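Local coordinates for activated BY transcription factor SSRB (Salmonella enterica, PDB 2WNW), which belongs to glycosyl hydrolase family 30 and pairs a TIM-barrel domain with a beta-sandwich domain, at residues S51-E54 and G55-V58; L314-M317 and I318-K322; F398-P401 and D402-V406. All coordinates share one frame; numbering follows the deposited sequence.

Interaction 1 of 3, residues S51-E54 and G55-V58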
loop_
_atom_site.group_PDB
_atom_site.type_symbol
_atom_site.label_atom_id
_atom_site.label_comp_id
_atom_site.label_asym_id
_atom_site.label_seq_id
_atom_site.Cartn_x
_atom_site.Cartn_y
_atom_site.Cartn_z
ATOM N N SER A 51 -15.409 -20.076 10.374
ATOM C CA SER A 51 -15.891 -21.281 9.713
ATOM C C SER A 51 -16.452 -22.394 10.578
ATOM O O SER A 51 -15.953 -22.679 11.668
ATOM C CB SER A 51 -14.779 -21.862 8.842
ATOM O OG SER A 51 -14.227 -20.869 7.995
ATOM N N PHE A 52 -17.500 -23.023 10.056
ATOM C CA PHE A 52 -18.145 -24.153 10.699
ATOM C C PHE A 52 -17.557 -25.387 10.017
ATOM O O PHE A 52 -17.668 -25.530 8.799
ATOM C CB PHE A 52 -19.659 -24.157 10.442
ATOM C CG PHE A 52 -20.381 -22.935 10.939
ATOM C CD1 PHE A 52 -20.964 -22.046 10.041
ATOM C CD2 PHE A 52 -20.523 -22.698 12.301
ATOM C CE1 PHE A 52 -21.683 -20.939 10.492
ATOM C CE2 PHE A 52 -21.239 -21.593 12.764
ATOM C CZ PHE A 52 -21.820 -20.714 11.856
ATOM N N THR A 53 -16.920 -26.261 10.786
ATOM C CA THR A 53 -16.359 -27.497 10.242
ATOM C C THR A 53 -16.865 -28.629 11.122
ATOM O O THR A 53 -17.364 -28.383 12.218
ATOM C CB THR A 53 -14.817 -27.507 10.296
ATOM O OG1 THR A 53 -14.387 -27.307 11.649
ATOM C CG2 THR A 53 -14.241 -26.412 9.407
ATOM N N GLU A 54 -16.749 -29.866 10.650
ATOM C CA GLU A 54 -17.191 -30.991 11.460
ATOM C C GLU A 54 -16.418 -30.959 12.776
ATOM O O GLU A 54 -16.969 -31.254 13.836
ATOM C CB GLU A 54 -16.944 -32.322 10.743
ATOM C CG GLU A 54 -17.031 -33.525 11.685
ATOM C CD GLU A 54 -17.236 -34.840 10.963
ATOM O OE1 GLU A 54 -18.405 -35.193 10.695
ATOM O OE2 GLU A 54 -16.232 -35.515 10.662
ATOM N N GLY A 55 -15.144 -30.585 12.703
ATOM C CA GLY A 55 -14.329 -30.508 13.904
ATOM C C GLY A 55 -14.914 -29.528 14.905
ATOM O O GLY A 55 -15.092 -29.854 16.081
ATOM N N ALA A 56 -15.208 -28.316 14.445
ATOM C CA ALA A 56 -15.784 -27.299 15.316
ATOM C C ALA A 56 -17.138 -27.771 15.846
ATOM O O ALA A 56 -17.472 -27.539 17.006
ATOM C CB ALA A 56 -15.947 -25.981 14.554
ATOM N N GLY A 57 -17.907 -28.439 14.987
ATOM C CA GLY A 57 -19.216 -28.934 15.375
ATOM C C GLY A 57 -19.153 -29.989 16.464
ATOM O O GLY A 57 -19.929 -29.955 17.418
ATOM N N VAL A 58 -18.233 -30.935 16.318
ATOM C CA VAL A 58 -18.067 -31.999 17.303
ATOM C C VAL A 58 -17.631 -31.410 18.644
ATOM O O VAL A 58 -18.082 -31.850 19.703
ATOM C CB VAL A 58 -17.031 -33.042 16.811
ATOM C CG1 VAL A 58 -16.595 -33.944 17.957
ATOM C CG2 VAL A 58 -17.648 -33.882 15.692
#

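Interaction 2 of 3, residues L314-M317 and I318-K322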
loop_
_atom_site.group_PDB
_atom_site.type_symbol
_atom_site.label_atom_id
_atom_site.label_comp_id
_atom_site.label_asym_id
_atom_site.label_seq_id
_atom_site.Cartn_x
_atom_site.Cartn_y
_atom_site.Cartn_z
ATOM N N LEU A 314 -4.220 -9.172 12.695
ATOM C CA LEU A 314 -4.386 -7.736 12.479
ATOM C C LEU A 314 -3.667 -7.225 11.236
ATOM O O LEU A 314 -4.231 -6.454 10.462
ATOM C CB LEU A 314 -3.914 -6.953 13.708
ATOM C CG LEU A 314 -4.815 -7.057 14.942
ATOM C CD1 LEU A 314 -4.122 -6.410 16.135
ATOM C CD2 LEU A 314 -6.157 -6.378 14.663
ATOM N N HIS A 315 -2.425 -7.659 11.046
ATOM C CA HIS A 315 -1.636 -7.226 9.898
ATOM C C HIS A 315 -2.284 -7.615 8.573
ATOM O O HIS A 315 -2.367 -6.798 7.656
ATOM C CB HIS A 315 -0.225 -7.819 9.975
ATOM C CG HIS A 315 0.654 -7.446 8.820
ATOM N ND1 HIS A 315 1.167 -6.178 8.652
ATOM C CD2 HIS A 315 1.098 -8.174 7.767
ATOM C CE1 HIS A 315 1.887 -6.139 7.544
ATOM N NE2 HIS A 315 1.863 -7.338 6.989
ATOM N N ASP A 316 -2.750 -8.855 8.463
ATOM C CA ASP A 316 -3.364 -9.278 7.213
ATOM C C ASP A 316 -4.716 -8.617 6.981
ATOM O O ASP A 316 -5.025 -8.199 5.864
ATOM C CB ASP A 316 -3.510 -10.803 7.165
ATOM C CG ASP A 316 -3.710 -11.310 5.750
ATOM O OD1 ASP A 316 -4.861 -11.621 5.369
ATOM O OD2 ASP A 316 -2.710 -11.371 5.011
ATOM N N MET A 317 -5.524 -8.510 8.032
ATOM C CA MET A 317 -6.835 -7.884 7.898
ATOM C C MET A 317 -6.737 -6.425 7.462
ATOM O O MET A 317 -7.430 -5.996 6.537
ATOM C CB MET A 317 -7.600 -7.977 9.220
ATOM C CG MET A 317 -7.974 -9.402 9.597
ATOM S SD MET A 317 -8.734 -9.509 11.226
ATOM C CE MET A 317 -10.431 -9.049 10.851
ATOM N N ILE A 318 -5.876 -5.660 8.125
ATOM C CA ILE A 318 -5.713 -4.252 7.780
ATOM C C ILE A 318 -5.236 -4.102 6.340
ATOM O O ILE A 318 -5.799 -3.325 5.571
ATOM C CB ILE A 318 -4.724 -3.556 8.747
ATOM C CG1 ILE A 318 -5.344 -3.498 10.149
ATOM C CG2 ILE A 318 -4.393 -2.155 8.245
ATOM C CD1 ILE A 318 -4.395 -3.021 11.237
ATOM N N GLY A 319 -4.208 -4.858 5.971
ATOM C CA GLY A 319 -3.694 -4.783 4.614
ATOM C C GLY A 319 -4.722 -5.163 3.558
ATOM O O GLY A 319 -4.838 -4.500 2.524
ATOM N N ASN A 320 -5.467 -6.234 3.811
ATOM C CA ASN A 320 -6.482 -6.688 2.868
ATOM C C ASN A 320 -7.525 -5.608 2.619
ATOM O O ASN A 320 -7.801 -5.253 1.476
ATOM C CB ASN A 320 -7.178 -7.953 3.393
ATOM C CG ASN A 320 -6.301 -9.186 3.300
ATOM O OD1 ASN A 320 -6.653 -10.253 3.805
ATOM N ND2 ASN A 320 -5.159 -9.049 2.650
ATOM N N PHE A 321 -8.102 -5.075 3.689
ATOM C CA PHE A 321 -9.128 -4.053 3.528
ATOM C C PHE A 321 -8.608 -2.756 2.915
ATOM O O PHE A 321 -9.312 -2.116 2.135
ATOM C CB PHE A 321 -9.834 -3.815 4.864
ATOM C CG PHE A 321 -10.763 -4.936 5.248
ATOM C CD1 PHE A 321 -11.879 -5.226 4.465
ATOM C CD2 PHE A 321 -10.507 -5.726 6.363
ATOM C CE1 PHE A 321 -12.727 -6.285 4.786
ATOM C CE2 PHE A 321 -11.350 -6.790 6.694
ATOM C CZ PHE A 321 -12.461 -7.070 5.904
ATOM N N LYS A 322 -7.379 -2.368 3.241
ATOM C CA LYS A 322 -6.823 -1.155 2.649
ATOM C C LYS A 322 -6.608 -1.385 1.156
ATOM O O LYS A 322 -6.608 -0.442 0.367
ATOM C CB LYS A 322 -5.478 -0.795 3.287
ATOM C CG LYS A 322 -5.583 -0.238 4.691
ATOM C CD LYS A 322 -4.958 1.150 4.779
ATOM C CE LYS A 322 -5.671 2.153 3.897
ATOM N NZ LYS A 322 -5.041 3.512 3.955
#

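Interaction 3 of 3, residues F398-P401 and D402-V406. With PO4 (phosphate ion), chain C.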
loop_
_atom_site.group_PDB
_atom_site.type_symbol
_atom_site.label_atom_id
_atom_site.label_comp_id
_atom_site.label_asym_id
_atom_site.label_seq_id
_atom_site.Cartn_x
_atom_site.Cartn_y
_atom_site.Cartn_z
ATOM N N PHE A 398 -13.522 2.662 7.998
ATOM C CA PHE A 398 -14.762 2.309 7.318
ATOM C C PHE A 398 -15.846 3.317 7.679
ATOM O O PHE A 398 -15.730 4.044 8.663
ATOM C CB PHE A 398 -15.272 0.944 7.789
ATOM C CG PHE A 398 -14.261 -0.164 7.715
ATOM C CD1 PHE A 398 -14.291 -1.074 6.666
ATOM C CD2 PHE A 398 -13.324 -0.341 8.730
ATOM C CE1 PHE A 398 -13.407 -2.155 6.630
ATOM C CE2 PHE A 398 -12.435 -1.414 8.705
ATOM C CZ PHE A 398 -12.480 -2.325 7.653
ATOM N N VAL A 399 -16.898 3.346 6.872
ATOM C CA VAL A 399 -18.047 4.188 7.146
ATOM C C VAL A 399 -19.226 3.231 7.061
ATOM O O VAL A 399 -19.522 2.696 5.988
ATOM C CB VAL A 399 -18.241 5.310 6.107
ATOM C CG1 VAL A 399 -19.492 6.113 6.461
ATOM C CG2 VAL A 399 -17.029 6.231 6.087
ATOM N N ASN A 400 -19.879 2.985 8.191
ATOM C CA ASN A 400 -21.021 2.085 8.207
ATOM C C ASN A 400 -22.183 2.680 7.428
ATOM O O ASN A 400 -22.216 3.883 7.161
ATOM C CB ASN A 400 -21.454 1.775 9.642
ATOM C CG ASN A 400 -20.539 0.770 10.318
ATOM O OD1 ASN A 400 -20.089 -0.186 9.687
ATOM N ND2 ASN A 400 -20.271 0.972 11.603
ATOM N N PRO A 401 -23.151 1.838 7.042
ATOM C CA PRO A 401 -24.311 2.310 6.287
ATOM C C PRO A 401 -25.015 3.503 6.928
ATOM O O PRO A 401 -25.509 4.379 6.225
ATOM C CB PRO A 401 -25.196 1.072 6.222
ATOM C CG PRO A 401 -24.192 -0.034 6.133
ATOM C CD PRO A 401 -23.188 0.371 7.192
ATOM N N ASP A 402 -25.043 3.546 8.258
ATOM C CA ASP A 402 -25.708 4.643 8.957
ATOM C C ASP A 402 -24.835 5.888 9.122
ATOM O O ASP A 402 -25.227 6.846 9.787
ATOM C CB ASP A 402 -26.221 4.168 10.322
ATOM C CG ASP A 402 -25.117 4.003 11.346
ATOM O OD1 ASP A 402 -23.925 3.974 10.966
ATOM O OD2 ASP A 402 -25.451 3.892 12.543
ATOM N N GLY A 403 -23.654 5.867 8.509
ATOM C CA GLY A 403 -22.764 7.015 8.573
ATOM C C GLY A 403 -21.709 7.010 9.660
ATOM O O GLY A 403 -20.859 7.897 9.696
ATOM N N GLU A 404 -21.748 6.023 10.548
ATOM C CA GLU A 404 -20.770 5.956 11.626
ATOM C C GLU A 404 -19.367 5.694 11.090
ATOM O O GLU A 404 -19.166 4.770 10.301
ATOM C CB GLU A 404 -21.134 4.844 12.614
ATOM C CG GLU A 404 -20.300 4.866 13.894
ATOM C CD GLU A 404 -20.560 3.667 14.789
ATOM O OE1 GLU A 404 -20.436 3.807 16.024
ATOM O OE2 GLU A 404 -20.876 2.582 14.260
ATOM N N ARG A 405 -18.405 6.510 11.515
ATOM C CA ARG A 405 -17.019 6.338 11.093
ATOM C C ARG A 405 -16.338 5.350 12.043
ATOM O O ARG A 405 -16.560 5.385 13.252
ATOM C CB ARG A 405 -16.264 7.676 11.120
ATOM C CG ARG A 405 -16.632 8.668 10.006
ATOM C CD ARG A 405 -17.806 9.575 10.384
ATOM N NE ARG A 405 -17.970 10.668 9.429
ATOM C CZ ARG A 405 -18.566 10.553 8.247
ATOM N NH1 ARG A 405 -19.074 9.388 7.869
ATOM N NH2 ARG A 405 -18.630 11.599 7.434
ATOM N N VAL A 406 -15.517 4.461 11.490
ATOM C CA VAL A 406 -14.807 3.465 12.293
ATOM C C VAL A 406 -13.358 3.395 11.820
ATOM O O VAL A 406 -13.104 3.175 10.640
ATOM C CB VAL A 406 -15.432 2.057 12.130
ATOM C CG1 VAL A 406 -14.723 1.070 13.038
ATOM C CG2 VAL A 406 -16.917 2.094 12.449
HETATM P P PO4 C . -16.661 14.387 8.707
HETATM O O1 PO4 C . -16.538 13.240 9.645
HETATM O O2 PO4 C . -16.823 15.642 9.486
HETATM O O3 PO4 C . -15.437 14.480 7.868
HETATM O O4 PO4 C . -17.844 14.188 7.830
#

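Interaction 1 of 3, residues S51-E54 and G55-V58
Thr53 caps helix 54-61, which follows the first strand of the TIM barrel, 48-51: its OG1 accepts the N-H of Ala56 at 3.1 Å, the N-cap bond that closes the start of the helix. The bond is nearly straight, 167° at the hydrogen. A chi1 of 57° sets OG1 between the backbone N and the carbonyl carbon of Thr53, which swings the hydroxyl forward over the opening turn, while CG2 stays beside the backbone N. Threonine suits the place because its short branch can stand in for the carbonyl that a preceding turn would have supplied. OG1 also meets Asn332 by a hydrogen bond, so the cap is tied to the chain beyond the last barrel strand. Behind it the ordinary helix bonds begin, from Gly57 N to Thr53 O at 2.8 Å and from Val58 N to Glu54 O, also at 2.8 Å.

The methyl of Ala56 lies 3.6 Å from both Thr53 OG1 and Thr53 O, so a small side chain suits the place. Glu54 leaves the turn in another direction: its extended chain carries the carboxylate to Arg118, a salt bridge, and to hydrogen bonds with His122 and Leu97 N. Three partners thus hold the two oxygens of this buried acid. Glu54 and Val58, one turn apart, run side by side. Val58 turns its CG2 branch back beside its own backbone N, where it sits 4.1 Å from Glu54 CG and 3.3 Å from Glu54 O.

Interaction 2 of 3, residues L314-M317 and I318-K322
Ile318 folds its CG1 branch back over the preceding turn, bringing CG1 to 3.2 Å from Leu314 O, the same carbonyl that accepts the Ile318 N-H at 3.0 Å. A chi1 of -67° places CG1 beside the backbone N, on the side of the Leu314 carbonyl. One turn on, Phe321 does much the same with a ring: its CD2 lies 3.1 Å from Met317 O, which also receives Phe321 N in a bond of 176° at the hydrogen. Asp316 and Asn320 share a third side of the helix; their side chains cross obliquely with the carboxylate and amide planes 85° apart, and Asn320 N donates to Asp316 O at 2.9 Å.

Further out, the flanks meet helix 275-284 and the sandwich sheet. Asp316 forms a salt bridge with Lys242, while Asn320 packs on helix 275-284. Leu314 and Ile318, both branched and apolar, rest on Tyr410 of the sandwich sheet. The Phe321 ring meets that of Phe48 and packs on Val396. His315 is held by Glu394 and Asp273, one hydrogen bond to each ring nitrogen, and lies edge-to-face with Phe275; it also packs on Asn391 of the second subunit. The arrangement is that of a barrel helix in a beta-alpha-beta unit, here helix 305-322 between strands 289-294 and 327-330 of the TIM barrel, with one flank turned to the beta-sandwich domain.

Interaction 3 of 3, residues F398-P401 and D402-V406
Val399 lays its CG1 methyl alongside the guanidinium edge of Arg405, 3.6 Å from NH1, the two side chains running the same way from a non-hydrogen-bonded antiparallel pair. Arginine suits the place because its long chain, bent at chi2 (88°), reaches this methyl and gives NH1 a weak bond to Gly403 O. A phosphate ion, probably from the crystallisation liquor, takes bonds from Arg405 NE to O1 at 3.0 Å and from NH2 to O4 at 2.7 Å, with the phosphorus in the guanidinium plane.

Side by side with Glu404, Asn400 donates from ND2 to Glu404 OE2 at 3.2 Å in a bent bond, on the anti side and somewhat out of the carboxylate plane; Tyr376 O takes this amide nitrogen as well, and Asn400 OD1 accepts from Arg378 N. Asp402 OD1 receives Glu404 N at 3.0 Å from above the carboxylate plane, an Asx turn, and salt bridges to Arg443 and Arg378 hold the acid.

Proline fits the second position, where phi is -52°; Gly403 takes a positive phi (94°) at which a side chain would jam. Gly403 N closes the bend on Asn400 O at 2.8 Å, and Asn400 N meets Glu404 O at 2.9 Å. Phe398 and Val406 then pair through two backbone bonds. This is a 3:5 beta hairpin, a type I turn with a G1 beta bulge, linking strands 393-399 and 405-411 of the beta-sandwich domain.

Along the chain the three contacts follow in order, each closing before the next opens. Interactions 1 and 2 belong to the TIM barrel, at the helix that follows its first strand and at helix 305-322 before its last strand, with centres 26 Å apart on opposite sides of the chain's centre. Interaction 3 lies in the beta sandwich, its centre 32 Å from that of interaction 1 but 18 Å from that of interaction 2. Those last two touch: the rings of Phe321 and Phe398 meet edge-to-face, with Phe321 CG 3.9 Å from Phe398 CZ. The barrel helix and the hairpin therefore form part of the junction between the domains, whereas residues 51-58 stand apart from it.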